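Isocitrate dehydrogenase [NAD] subunit 2, mitochondrial (Saccharomyces cerevisiae, PDB 3BLX) forms with subunit 1 an allosteric octamer that oxidatively decarboxylates isocitrate to 2-oxoglutarate with NAD(+) in the citric acid cycle, and also binds mitochondrial mRNA leaders. Local coordinates at residues Leu81-Gly86 against Ile274-Ala279; Asn112-Lys117 against Leu250-Ser255; Val132-Asn137 against Glu166-Tyr171; Gly140-Ile145 against Cys242-Gly247; Gly289-Asn294 against Thr342-Thr347. All coordinates share one frame; numbering follows the deposited sequence.

Contact 1: residues Leu81-Gly86 against Ile274-Ala279; sequences LVALKG and ISIFEA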
# COMPACT_ATOMS: atom_id res chain seq x y z
N LEU B 81 -45.04 18.24 -34.04
CA LEU B 81 -44.20 19.42 -33.82
C LEU B 81 -44.33 20.00 -32.40
O LEU B 81 -43.63 20.97 -32.05
CB LEU B 81 -44.48 20.51 -34.87
CG LEU B 81 -44.25 20.18 -36.35
CD1 LEU B 81 -44.37 21.44 -37.18
CD2 LEU B 81 -42.90 19.50 -36.58
N VAL B 82 -45.21 19.41 -31.60
CA VAL B 82 -45.39 19.82 -30.21
C VAL B 82 -45.65 18.62 -29.32
O VAL B 82 -46.29 17.66 -29.75
CB VAL B 82 -46.53 20.81 -30.06
CG1 VAL B 82 -46.91 20.97 -28.62
CG2 VAL B 82 -46.12 22.13 -30.62
N ALA B 83 -45.14 18.67 -28.09
CA ALA B 83 -45.38 17.64 -27.09
C ALA B 83 -45.50 18.28 -25.72
O ALA B 83 -45.01 19.39 -25.52
CB ALA B 83 -44.25 16.62 -27.08
N LEU B 84 -46.16 17.59 -24.80
CA LEU B 84 -46.32 18.07 -23.44
C LEU B 84 -46.09 16.95 -22.44
O LEU B 84 -47.03 16.23 -22.12
CB LEU B 84 -47.73 18.62 -23.23
CG LEU B 84 -48.11 18.90 -21.78
CD1 LEU B 84 -47.52 20.23 -21.36
CD2 LEU B 84 -49.60 18.92 -21.61
N LYS B 85 -44.88 16.79 -21.93
CA LYS B 85 -44.57 15.66 -21.07
C LYS B 85 -44.63 15.97 -19.57
O LYS B 85 -44.35 17.08 -19.15
CB LYS B 85 -43.21 15.03 -21.44
CG LYS B 85 -42.00 15.86 -21.09
CD LYS B 85 -40.70 15.18 -21.50
CE LYS B 85 -40.24 14.15 -20.48
NZ LYS B 85 -39.89 14.75 -19.17
N GLY B 86 -45.02 14.98 -18.78
CA GLY B 86 -44.94 15.06 -17.34
C GLY B 86 -43.66 14.40 -16.89
O GLY B 86 -42.80 14.11 -17.71
N ILE B 274 -39.53 21.24 -33.57
CA ILE B 274 -40.22 20.62 -32.43
C ILE B 274 -40.02 21.43 -31.15
O ILE B 274 -39.03 22.14 -31.02
CB ILE B 274 -39.75 19.15 -32.18
CG1 ILE B 274 -39.86 18.28 -33.43
CG2 ILE B 274 -40.54 18.52 -31.07
CD1 ILE B 274 -38.54 18.12 -34.18
N SER B 275 -40.97 21.34 -30.22
CA SER B 275 -40.84 21.98 -28.91
C SER B 275 -41.59 21.18 -27.86
O SER B 275 -42.77 20.89 -28.01
CB SER B 275 -41.37 23.41 -28.94
OG SER B 275 -40.49 24.28 -29.63
N ILE B 276 -40.92 20.86 -26.77
CA ILE B 276 -41.49 20.03 -25.74
C ILE B 276 -41.66 20.85 -24.48
O ILE B 276 -40.82 21.67 -24.17
CB ILE B 276 -40.59 18.84 -25.47
CG1 ILE B 276 -40.47 18.02 -26.76
CG2 ILE B 276 -41.10 18.03 -24.32
CD1 ILE B 276 -39.77 16.69 -26.58
N PHE B 277 -42.76 20.65 -23.77
CA PHE B 277 -43.11 21.47 -22.61
C PHE B 277 -43.34 20.57 -21.45
O PHE B 277 -44.02 19.57 -21.58
CB PHE B 277 -44.37 22.28 -22.92
CG PHE B 277 -44.20 23.24 -24.05
CD1 PHE B 277 -43.97 24.59 -23.82
CD2 PHE B 277 -44.21 22.78 -25.37
CE1 PHE B 277 -43.79 25.49 -24.88
CE2 PHE B 277 -44.03 23.67 -26.45
CZ PHE B 277 -43.83 25.03 -26.20
N GLU B 278 -42.78 20.92 -20.30
CA GLU B 278 -42.78 20.00 -19.17
C GLU B 278 -42.68 20.71 -17.85
O GLU B 278 -42.14 21.80 -17.77
CB GLU B 278 -41.62 19.01 -19.29
CG GLU B 278 -40.24 19.63 -19.51
CD GLU B 278 -39.08 18.60 -19.47
OE1 GLU B 278 -39.22 17.52 -18.86
OE2 GLU B 278 -38.00 18.90 -20.04
N ALA B 279 -43.20 20.07 -16.81
CA ALA B 279 -42.90 20.50 -15.46
C ALA B 279 -41.48 20.01 -15.15
O ALA B 279 -41.00 19.09 -15.80
CB ALA B 279 -43.89 19.92 -14.50

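Contact 2: residues Asn112-Lys117 against Leu250-Ser255; sequences NVRPAK and LSDLNS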
# COMPACT_ATOMS: atom_id res chain seq x y z
N ASN B 112 -33.81 26.28 -23.48
CA ASN B 112 -34.67 25.92 -22.36
C ASN B 112 -35.20 27.21 -21.75
O ASN B 112 -34.43 28.03 -21.29
CB ASN B 112 -33.88 25.11 -21.32
CG ASN B 112 -34.73 24.62 -20.16
OD1 ASN B 112 -34.56 25.04 -19.01
ND2 ASN B 112 -35.65 23.72 -20.45
N VAL B 113 -36.52 27.40 -21.77
CA VAL B 113 -37.14 28.60 -21.21
C VAL B 113 -37.71 28.32 -19.84
O VAL B 113 -38.53 27.45 -19.68
CB VAL B 113 -38.24 29.09 -22.11
CG1 VAL B 113 -38.85 30.36 -21.55
CG2 VAL B 113 -37.68 29.30 -23.51
N ARG B 114 -37.24 29.06 -18.83
CA ARG B 114 -37.62 28.82 -17.44
C ARG B 114 -38.13 30.08 -16.76
O ARG B 114 -37.32 30.86 -16.25
CB ARG B 114 -36.42 28.33 -16.63
CG ARG B 114 -36.18 26.85 -16.68
CD ARG B 114 -36.96 26.15 -15.61
NE ARG B 114 -36.13 25.17 -14.93
CZ ARG B 114 -35.88 25.16 -13.62
NH1 ARG B 114 -36.40 26.07 -12.83
NH2 ARG B 114 -35.11 24.23 -13.11
N PRO B 115 -39.47 30.27 -16.74
CA PRO B 115 -40.16 31.35 -16.02
C PRO B 115 -40.18 31.07 -14.53
O PRO B 115 -40.37 29.94 -14.16
CB PRO B 115 -41.59 31.25 -16.54
CG PRO B 115 -41.50 30.46 -17.78
CD PRO B 115 -40.42 29.48 -17.54
N ALA B 116 -39.98 32.08 -13.69
CA ALA B 116 -40.27 31.93 -12.27
C ALA B 116 -41.13 33.09 -11.76
O ALA B 116 -40.59 34.15 -11.50
CB ALA B 116 -39.00 31.80 -11.47
N LYS B 117 -42.44 32.89 -11.64
CA LYS B 117 -43.34 33.95 -11.19
C LYS B 117 -43.98 33.66 -9.84
O LYS B 117 -44.30 32.52 -9.54
CB LYS B 117 -44.40 34.30 -12.25
CG LYS B 117 -45.01 35.70 -12.04
CD LYS B 117 -45.91 36.18 -13.19
CE LYS B 117 -47.34 35.65 -13.10
NZ LYS B 117 -48.22 36.12 -14.23
N LEU B 250 -28.77 28.95 -12.05
CA LEU B 250 -29.57 30.16 -12.07
C LEU B 250 -31.06 29.87 -12.11
O LEU B 250 -31.82 30.46 -11.36
CB LEU B 250 -29.18 31.08 -13.22
CG LEU B 250 -27.80 31.72 -13.04
CD1 LEU B 250 -27.58 32.80 -14.08
CD2 LEU B 250 -27.65 32.26 -11.62
N SER B 251 -31.49 28.97 -12.98
CA SER B 251 -32.90 28.67 -13.06
C SER B 251 -33.46 28.06 -11.76
O SER B 251 -34.62 28.32 -11.39
CB SER B 251 -33.22 27.81 -14.28
OG SER B 251 -32.60 26.56 -14.15
N ASP B 252 -32.64 27.29 -11.05
CA ASP B 252 -33.07 26.69 -9.77
C ASP B 252 -33.07 27.70 -8.62
O ASP B 252 -33.82 27.57 -7.66
CB ASP B 252 -32.19 25.47 -9.41
CG ASP B 252 -32.76 24.14 -9.94
OD1 ASP B 252 -33.25 24.08 -11.10
OD2 ASP B 252 -32.71 23.14 -9.19
N LEU B 253 -32.23 28.71 -8.72
CA LEU B 253 -32.23 29.82 -7.79
C LEU B 253 -33.46 30.72 -8.02
O LEU B 253 -34.06 31.21 -7.08
CB LEU B 253 -30.93 30.61 -7.97
CG LEU B 253 -30.63 31.81 -7.11
CD1 LEU B 253 -29.14 31.98 -6.96
CD2 LEU B 253 -31.22 33.01 -7.74
N ASN B 254 -33.83 30.93 -9.27
CA ASN B 254 -35.04 31.67 -9.60
C ASN B 254 -36.29 30.99 -9.02
O ASN B 254 -37.16 31.64 -8.46
CB ASN B 254 -35.16 31.89 -11.12
CG ASN B 254 -34.09 32.84 -11.67
OD1 ASN B 254 -33.38 33.50 -10.90
ND2 ASN B 254 -33.98 32.92 -12.99
N SER B 255 -36.36 29.68 -9.15
CA SER B 255 -37.50 28.94 -8.64
C SER B 255 -37.53 28.96 -7.11
O SER B 255 -38.59 28.85 -6.50
CB SER B 255 -37.50 27.50 -9.18
OG SER B 255 -37.78 27.51 -10.57

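Contact 3: residues Val132-Asn137 against Glu166-Tyr171; sequences VLIREN and ERVIRY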
# COMPACT_ATOMS: atom_id res chain seq x y z
N VAL B 132 -37.57 35.62 -16.06
CA VAL B 132 -37.49 34.77 -17.25
C VAL B 132 -36.02 34.50 -17.60
O VAL B 132 -35.27 35.43 -17.86
CB VAL B 132 -38.22 35.40 -18.47
CG1 VAL B 132 -38.11 34.50 -19.66
CG2 VAL B 132 -39.66 35.62 -18.14
N LEU B 133 -35.63 33.22 -17.59
CA LEU B 133 -34.28 32.80 -17.94
C LEU B 133 -34.25 31.85 -19.14
O LEU B 133 -34.93 30.84 -19.15
CB LEU B 133 -33.61 32.13 -16.74
CG LEU B 133 -32.17 31.65 -16.96
CD1 LEU B 133 -31.27 32.81 -17.30
CD2 LEU B 133 -31.62 30.91 -15.76
N ILE B 134 -33.49 32.19 -20.17
CA ILE B 134 -33.30 31.29 -21.29
C ILE B 134 -31.86 30.74 -21.21
O ILE B 134 -30.90 31.48 -21.14
CB ILE B 134 -33.52 31.98 -22.65
CG1 ILE B 134 -35.01 32.18 -22.93
CG2 ILE B 134 -33.02 31.11 -23.77
CD1 ILE B 134 -35.62 33.28 -22.19
N ARG B 135 -31.71 29.42 -21.21
CA ARG B 135 -30.38 28.85 -21.13
C ARG B 135 -30.09 27.94 -22.32
O ARG B 135 -31.00 27.31 -22.85
CB ARG B 135 -30.20 28.14 -19.80
CG ARG B 135 -30.52 26.69 -19.82
CD ARG B 135 -29.46 25.91 -19.01
NE ARG B 135 -29.84 24.52 -18.75
CZ ARG B 135 -30.86 24.14 -17.97
NH1 ARG B 135 -31.61 25.05 -17.35
NH2 ARG B 135 -31.13 22.86 -17.81
N GLU B 136 -28.83 27.90 -22.76
CA GLU B 136 -28.41 27.01 -23.84
C GLU B 136 -28.44 25.53 -23.38
O GLU B 136 -28.15 25.23 -22.23
CB GLU B 136 -27.00 27.41 -24.30
CG GLU B 136 -26.72 27.26 -25.79
CD GLU B 136 -26.46 25.82 -26.22
OE1 GLU B 136 -26.04 25.00 -25.37
OE2 GLU B 136 -26.67 25.50 -27.41
N ASN B 137 -28.82 24.61 -24.26
CA ASN B 137 -28.96 23.20 -23.88
C ASN B 137 -28.05 22.20 -24.61
O ASN B 137 -27.88 21.06 -24.17
CB ASN B 137 -30.41 22.76 -24.05
CG ASN B 137 -31.13 22.59 -22.73
OD1 ASN B 137 -30.53 22.66 -21.66
ND2 ASN B 137 -32.43 22.35 -22.81
N GLU B 166 -25.32 31.95 -30.98
CA GLU B 166 -26.11 32.82 -31.84
C GLU B 166 -27.32 32.03 -32.23
O GLU B 166 -27.43 31.56 -33.35
CB GLU B 166 -25.31 33.18 -33.09
CG GLU B 166 -26.10 33.86 -34.22
CD GLU B 166 -25.39 33.79 -35.59
OE1 GLU B 166 -24.17 33.48 -35.64
OE2 GLU B 166 -26.08 34.04 -36.61
N ARG B 167 -28.23 31.87 -31.29
CA ARG B 167 -29.32 30.94 -31.49
C ARG B 167 -30.15 30.86 -30.25
O ARG B 167 -31.37 31.00 -30.33
CB ARG B 167 -28.82 29.56 -31.87
CG ARG B 167 -29.92 28.69 -32.45
CD ARG B 167 -29.39 27.65 -33.42
NE ARG B 167 -28.64 26.63 -32.71
CZ ARG B 167 -27.71 25.87 -33.27
NH1 ARG B 167 -27.43 26.02 -34.56
NH2 ARG B 167 -27.07 24.96 -32.54
N VAL B 168 -29.52 30.61 -29.10
CA VAL B 168 -30.17 30.94 -27.83
C VAL B 168 -30.25 32.44 -27.67
O VAL B 168 -31.15 32.92 -27.01
CB VAL B 168 -29.43 30.47 -26.54
CG1 VAL B 168 -30.07 29.26 -25.96
CG2 VAL B 168 -27.94 30.33 -26.76
N ILE B 169 -29.29 33.16 -28.24
CA ILE B 169 -29.30 34.60 -28.07
C ILE B 169 -30.34 35.23 -29.01
O ILE B 169 -31.11 36.08 -28.58
CB ILE B 169 -27.90 35.19 -28.20
CG1 ILE B 169 -27.04 34.69 -27.04
CG2 ILE B 169 -27.95 36.70 -28.18
CD1 ILE B 169 -25.61 35.13 -27.11
N ARG B 170 -30.40 34.78 -30.26
CA ARG B 170 -31.51 35.21 -31.13
C ARG B 170 -32.83 34.95 -30.45
O ARG B 170 -33.66 35.84 -30.32
CB ARG B 170 -31.52 34.50 -32.50
CG ARG B 170 -30.61 35.12 -33.52
CD ARG B 170 -31.13 34.91 -34.91
NE ARG B 170 -30.80 36.08 -35.71
CZ ARG B 170 -29.65 36.23 -36.34
NH1 ARG B 170 -28.73 35.27 -36.27
NH2 ARG B 170 -29.41 37.33 -37.03
N TYR B 171 -33.03 33.72 -30.00
CA TYR B 171 -34.28 33.33 -29.39
C TYR B 171 -34.58 34.19 -28.20
O TYR B 171 -35.73 34.49 -27.94
CB TYR B 171 -34.29 31.86 -28.99
CG TYR B 171 -35.64 31.40 -28.52
CD1 TYR B 171 -36.59 30.91 -29.41
CD2 TYR B 171 -35.99 31.49 -27.18
CE1 TYR B 171 -37.83 30.51 -28.98
CE2 TYR B 171 -37.24 31.10 -26.74
CZ TYR B 171 -38.15 30.61 -27.65
OH TYR B 171 -39.40 30.22 -27.22

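Contact 4: residues Gly140-Ile145 against Cys242-Gly247; sequences GEYSGI and CPNLYG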
# COMPACT_ATOMS: atom_id res chain seq x y z
N GLY B 140 -21.62 22.87 -23.67
CA GLY B 140 -21.28 23.08 -22.28
C GLY B 140 -20.95 21.78 -21.60
O GLY B 140 -20.34 20.89 -22.19
N GLU B 141 -21.34 21.67 -20.34
CA GLU B 141 -21.09 20.46 -19.57
C GLU B 141 -21.98 19.29 -19.98
O GLU B 141 -21.78 18.18 -19.53
CB GLU B 141 -21.26 20.75 -18.08
CG GLU B 141 -22.57 21.47 -17.73
CD GLU B 141 -22.55 22.06 -16.33
OE1 GLU B 141 -21.46 22.11 -15.72
OE2 GLU B 141 -23.63 22.48 -15.85
N TYR B 142 -22.97 19.55 -20.84
CA TYR B 142 -23.81 18.47 -21.38
C TYR B 142 -23.06 17.63 -22.42
O TYR B 142 -23.13 16.40 -22.39
CB TYR B 142 -25.12 19.02 -21.97
CG TYR B 142 -26.10 19.48 -20.91
CD1 TYR B 142 -25.70 19.62 -19.57
CD2 TYR B 142 -27.42 19.82 -21.24
CE1 TYR B 142 -26.59 20.05 -18.59
CE2 TYR B 142 -28.31 20.26 -20.27
CZ TYR B 142 -27.89 20.37 -18.94
OH TYR B 142 -28.77 20.81 -17.98
N SER B 143 -22.33 18.30 -23.32
CA SER B 143 -21.45 17.63 -24.28
C SER B 143 -19.99 17.50 -23.75
O SER B 143 -19.04 17.35 -24.50
CB SER B 143 -21.51 18.30 -25.67
OG SER B 143 -20.95 19.61 -25.68
N GLY B 144 -19.84 17.51 -22.43
CA GLY B 144 -18.53 17.52 -21.80
C GLY B 144 -17.83 16.17 -21.67
O GLY B 144 -18.46 15.10 -21.61
N ILE B 145 -16.50 16.22 -21.60
CA ILE B 145 -15.70 15.02 -21.52
C ILE B 145 -14.80 15.04 -20.29
O ILE B 145 -14.12 16.00 -20.01
CB ILE B 145 -14.85 14.85 -22.79
CG1 ILE B 145 -15.76 14.58 -23.99
CG2 ILE B 145 -13.83 13.75 -22.62
CD1 ILE B 145 -15.00 14.40 -25.31
N CYS B 242 -28.04 32.88 -20.64
CA CYS B 242 -26.70 32.50 -20.18
C CYS B 242 -26.22 31.27 -20.90
O CYS B 242 -27.03 30.52 -21.48
CB CYS B 242 -26.70 32.26 -18.69
SG CYS B 242 -27.79 30.93 -18.19
N PRO B 243 -24.90 31.04 -20.88
CA PRO B 243 -24.32 29.82 -21.45
C PRO B 243 -24.76 28.61 -20.63
O PRO B 243 -25.17 28.77 -19.48
CB PRO B 243 -22.81 30.04 -21.33
CG PRO B 243 -22.62 31.49 -21.04
CD PRO B 243 -23.87 31.94 -20.33
N ASN B 244 -24.69 27.42 -21.22
CA ASN B 244 -25.19 26.22 -20.55
C ASN B 244 -24.63 26.01 -19.12
O ASN B 244 -25.33 25.50 -18.25
CB ASN B 244 -24.97 24.99 -21.43
CG ASN B 244 -25.24 23.69 -20.70
OD1 ASN B 244 -24.30 22.98 -20.34
ND2 ASN B 244 -26.51 23.39 -20.45
N LEU B 245 -23.37 26.42 -18.92
CA LEU B 245 -22.66 26.30 -17.64
C LEU B 245 -23.42 26.72 -16.36
O LEU B 245 -23.45 26.00 -15.37
CB LEU B 245 -21.34 27.06 -17.73
CG LEU B 245 -20.26 26.51 -16.78
CD1 LEU B 245 -19.66 25.21 -17.33
CD2 LEU B 245 -19.16 27.52 -16.51
N TYR B 246 -24.02 27.91 -16.39
CA TYR B 246 -24.67 28.45 -15.21
C TYR B 246 -26.18 28.29 -15.28
O TYR B 246 -26.89 28.64 -14.34
CB TYR B 246 -24.34 29.93 -15.07
CG TYR B 246 -22.98 30.33 -15.56
CD1 TYR B 246 -21.84 30.00 -14.85
CD2 TYR B 246 -22.84 31.06 -16.74
CE1 TYR B 246 -20.60 30.37 -15.30
CE2 TYR B 246 -21.59 31.44 -17.21
CZ TYR B 246 -20.47 31.09 -16.48
OH TYR B 246 -19.23 31.45 -16.92
N GLY B 247 -26.68 27.80 -16.40
CA GLY B 247 -28.11 27.66 -16.59
C GLY B 247 -28.84 26.86 -15.52
O GLY B 247 -29.85 27.32 -15.01

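Contact 5: residues Gly289-Asn294 against Thr342-Thr347; sequences GQDKAN and TTSSFT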
# COMPACT_ATOMS: atom_id res chain seq x y z
N GLY B 289 -50.92 7.79 -6.91
CA GLY B 289 -52.17 7.09 -6.66
C GLY B 289 -53.01 7.73 -5.57
O GLY B 289 -54.23 7.73 -5.67
N GLN B 290 -52.34 8.27 -4.55
CA GLN B 290 -53.02 8.84 -3.38
C GLN B 290 -53.79 10.14 -3.68
O GLN B 290 -54.42 10.71 -2.79
CB GLN B 290 -52.03 9.03 -2.22
CG GLN B 290 -51.11 7.84 -1.96
CD GLN B 290 -50.20 8.04 -0.76
OE1 GLN B 290 -50.43 8.93 0.07
NE2 GLN B 290 -49.16 7.22 -0.65
N ASP B 291 -53.74 10.60 -4.93
CA ASP B 291 -54.47 11.80 -5.37
C ASP B 291 -54.00 13.11 -4.72
O ASP B 291 -54.78 14.05 -4.56
CB ASP B 291 -55.96 11.62 -5.14
CG ASP B 291 -56.80 12.24 -6.25
OD1 ASP B 291 -57.62 13.14 -5.95
OD2 ASP B 291 -56.63 11.84 -7.42
N LYS B 292 -52.73 13.19 -4.34
CA LYS B 292 -52.23 14.38 -3.68
C LYS B 292 -51.40 15.27 -4.61
O LYS B 292 -50.95 16.34 -4.21
CB LYS B 292 -51.42 13.99 -2.44
CG LYS B 292 -52.17 13.14 -1.41
CD LYS B 292 -51.39 13.10 -0.09
CE LYS B 292 -51.80 11.94 0.80
NZ LYS B 292 -50.89 11.80 2.00
N ALA B 293 -51.22 14.83 -5.86
CA ALA B 293 -50.34 15.51 -6.82
C ALA B 293 -50.78 16.94 -7.10
O ALA B 293 -51.94 17.26 -6.95
CB ALA B 293 -50.26 14.74 -8.11
N ASN B 294 -49.85 17.78 -7.53
CA ASN B 294 -50.18 19.16 -7.87
C ASN B 294 -49.92 19.48 -9.34
O ASN B 294 -48.77 19.64 -9.75
CB ASN B 294 -49.43 20.13 -6.96
CG ASN B 294 -49.83 21.57 -7.20
OD1 ASN B 294 -50.51 21.89 -8.17
ND2 ASN B 294 -49.39 22.46 -6.32
N THR B 342 -57.48 18.20 -3.06
CA THR B 342 -57.00 16.97 -3.65
C THR B 342 -56.85 17.23 -5.13
O THR B 342 -57.40 18.20 -5.63
CB THR B 342 -58.02 15.85 -3.45
OG1 THR B 342 -57.36 14.58 -3.53
CG2 THR B 342 -59.12 15.93 -4.50
N THR B 343 -56.09 16.39 -5.84
CA THR B 343 -55.83 16.67 -7.25
C THR B 343 -57.13 16.67 -8.06
O THR B 343 -57.23 17.37 -9.06
CB THR B 343 -54.68 15.78 -7.85
OG1 THR B 343 -54.63 15.92 -9.28
CG2 THR B 343 -54.86 14.36 -7.49
N SER B 344 -58.13 15.93 -7.61
CA SER B 344 -59.46 15.94 -8.24
C SER B 344 -60.24 17.20 -7.89
O SER B 344 -60.81 17.85 -8.77
CB SER B 344 -60.28 14.73 -7.81
OG SER B 344 -59.65 13.53 -8.20
N SER B 345 -60.30 17.52 -6.61
CA SER B 345 -61.04 18.69 -6.17
C SER B 345 -60.45 19.97 -6.74
O SER B 345 -61.15 20.94 -6.98
CB SER B 345 -61.09 18.75 -4.65
OG SER B 345 -59.94 19.38 -4.14
N PHE B 346 -59.14 19.97 -6.96
CA PHE B 346 -58.44 21.10 -7.55
C PHE B 346 -58.84 21.27 -9.02
O PHE B 346 -59.13 22.38 -9.46
CB PHE B 346 -56.93 20.92 -7.42
CG PHE B 346 -56.10 22.12 -7.83
CD1 PHE B 346 -55.59 22.98 -6.87
CD2 PHE B 346 -55.81 22.36 -9.17
CE1 PHE B 346 -54.83 24.08 -7.24
CE2 PHE B 346 -55.04 23.46 -9.54
CZ PHE B 346 -54.56 24.31 -8.58
N THR B 347 -58.86 20.17 -9.77
CA THR B 347 -59.09 20.26 -11.21
C THR B 347 -60.42 20.94 -11.56
O THR B 347 -60.47 21.76 -12.46
CB THR B 347 -58.99 18.89 -11.92
OG1 THR B 347 -60.06 18.03 -11.49
CG2 THR B 347 -57.69 18.23 -11.59

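Contact 1: residues Leu81-Gly86 against Ile274-Ala279
Parallel strand pairing in the large mixed sheet brings Ala83 of strand 82-85 against Ile276 and Phe277 of strand 275-279, two runs of chain far apart in sequence. The hydrogen bonds follow the parallel scheme: Ala83 N gives to Ser275 O at 3.2 Å, while Ala83 O takes Phe277 N at 3.1 Å, so one residue grips two that flank its partner. Leu81 O receives Ser275 N, and Lys85 N reaches Phe277 O weakly.

The two faces of the pair differ in chemistry. On the face of Val82 and Leu84, Leu84 crosses Phe277 at about a right angle, its CD1 lying 4.1 Å from Phe277 CB, and Ala83 O sits in the plane of the Phe277 ring at its edge, 3.5 Å from CD2. Helix 296-309 covers this side. On the other face Ala83 CB meets Ile276 CG1 at 4.0 Å, and Lys85 and Glu278 run side by side. The lysine chain bends at chi3 (-82°) and chi4 (-65°), which brings NZ back to Glu278 OE1, a 2.9 Å salt bridge in which the nitrogen approaches from above the carboxylate plane. Helix 99-107, which carries the probable substrate ligand Arg104, packs here. A sheet clothed by helices on both faces is typical of the isocitrate and isopropylmalate dehydrogenase fold.

Contact 2: residues Asn112-Lys117 against Leu250-Ser255
Arg114 and Asp252 carry the ionic part of this contact between strand 109-117 and helix 244-258. Arg114 NH2 donates to Asp252 OD1 at 2.7 Å, meeting the oxygen almost end-on, although the hydrogen bond is bent (N-H...O 132°) and the guanidinium and carboxylate planes stand 51° apart. Turns at chi2 (-88°) and chi3 in the arginine carry its head across the helix surface to this acid.

The polar surroundings of the guanidinium come from two serines one helical turn apart. Ser251 OG lies over the centre of one face, 3.5 Å above the plane, but its hydrogen bond goes to Gly247 O in the preceding turn. Ser255 OG lies at the edge, in plane, 3.0 Å from Arg114 NH1; its hydrogen bond is with Thr265 OG1.

The apolar part is small: Ala116 CB rests against the helix, 3.5 Å from Asn254 O and 3.9 Å from Asn254 CB.

By similarity Arg114 binds substrate and Asp252 binds magnesium. Asp217 of a subunit 1 chain packs on Asp252 as a second acid. The Arg114-Asp252 pairing in this apo enzyme is consistent with a substrate ligand and a metal ligand that balance one another's charge while the site is empty.

Contact 3: residues Val132-Asn137 against Glu166-Tyr171
Val168 is the centre of the first shell, its two methyls set against Glu136 and Ile134 of the strand. CG2 of Val168 meets Glu136 CG at 3.4 Å, the two side chains crossing at about a right angle, while CG1 of Val168 lies against the strand backbone, 3.8 Å from Arg135 O. Ile134 and Val168 slide past each other in opposite directions, with Ile134 CG2 at 4.1 Å from Val168 CG1. One turn on, Tyr171 offers the edge of its ring through CD2 to Ile134 CG1, a looser touch at 4.4 Å. No hydrogen bond crosses; the contact is van der Waals packing, mostly between carbons.

In the second shell, chi1 of Glu136 (-145°) sets CG against the valine, and a bend at chi2 (-77°) then turns the carboxylate aside, where OE1 accepts a hydrogen bond from Glu139 N. Arg135, a probable substrate ligand, points away from the helix.

Strand 132-136 and helix 166-171 run nearly antiparallel, at 165° with axes 8.4 Å apart. The strand lies between strands 109-117 and 238-242, with helix 162-178 on the Ile134 face and helix 244-258 on the Leu133 face; Ile169, pointing away from the strand, packs on helix 195-208.

Contact 4: residues Gly140-Ile145 against Cys242-Gly247
Asn244, at the start of helix 244-258, reaches into the corner of chain around Glu141 and Tyr142 where the antiparallel hairpin of strands 140-148 and 153-161 begins. Strands 140-148 and 153-161 form a two-stranded arm apart from the large sheet, and Ile145 on it packs on His141 of a subunit 1 chain; this arm probably corresponds to the clasp by which subunits of this family join.

The tight part is built round the asparagine amide. CG of Asn244 stands anti to its backbone N (chi1 170°), which sends the amide out from the helix toward the corner. ND2 sits over the centre of one face of the Tyr142 ring, 3.5 Å above the plane, with the amide turned 71° to the ring, and it is fixed there by a hydrogen bond to Glu136 O. The other end of the amide, OD1, takes a weak and bent bond from Glu141 N at 3.2 Å, and Gly140 CA lies 3.6 Å from the same oxygen. Tyr142, by similarity critical for catalysis, is thus backed by the asparagine on one face while its OH bonds Arg135 NH2.

The side facing a second subunit 1 chain is looser. Glu141 crosses Leu245 at about a right angle without a bond to it, and its OE2 instead makes a long, weak ion pair with Lys183 NZ of that other subunit 1 chain. Leu245 is partly exposed; of its side chain, CD1 comes nearest to the glutamate, 3.9 Å from Glu141 OE1.

Contact 5: residues Gly289-Asn294 against Thr342-Thr347
The flat carboxylate of Asp291 is set against the first turn of helix 343-352, with the CG2 methyl of Thr343 over one of its faces and the hydroxyl of Ser344 near its edge. Ser344 grips OD1 twice on the syn side: Ser344 OG gives to Asp291 OD1 at 3.1 Å, lying 17° out of the carboxylate plane, and Ser344 N gives to the same oxygen at 3.3 Å, further out of it.

The backbone of Asp291 joins in. Its O receives Thr343 N at 3.0 Å in an almost straight bond (175°), so two N-H groups of the opening helical turn are taken up by this one loop residue. Thr342 OG1, anti to its backbone N, lies 2.8 Å from both Asp291 O and Asp291 OD1, and its single proton can serve either. The positive end of the helix would probably help to stabilise the aspartate charge and partly offset the like charge of Glu35, close to OD2.

Inside the turn, Thr342 N bonds Ser345 OG at 2.9 Å. The loop leads into helix 296-309, and Asn294 OD1 bonds Thr296 OG1 there. Helix 33-45 borders both segments, Ile36 touching Ala293, Glu35 touching Thr343 and Ser39 touching Thr347.

From the N terminus, residues 81-86 open the widest loop, closed by 274-279 in contact 1, and contacts 2, 3 and 4 all lie within it. Residues 112-117 then open contact 2, which 250-255 closes. Inside that span contacts 3 and 4 cross: 132-137 and 140-145 come first, 166-171 closes contact 3, and 242-247 closes contact 4. Contact 5 follows in series, near the C terminus. Contacts 1, 2 and 3 reach the same sheet, with the strands of contacts 2 and 3 side by side in it. Helix 244-258 serves contacts 2 and 4, linking sheet to hairpin, whereas contact 5 ties late loop and helix far from contacts 3 and 4.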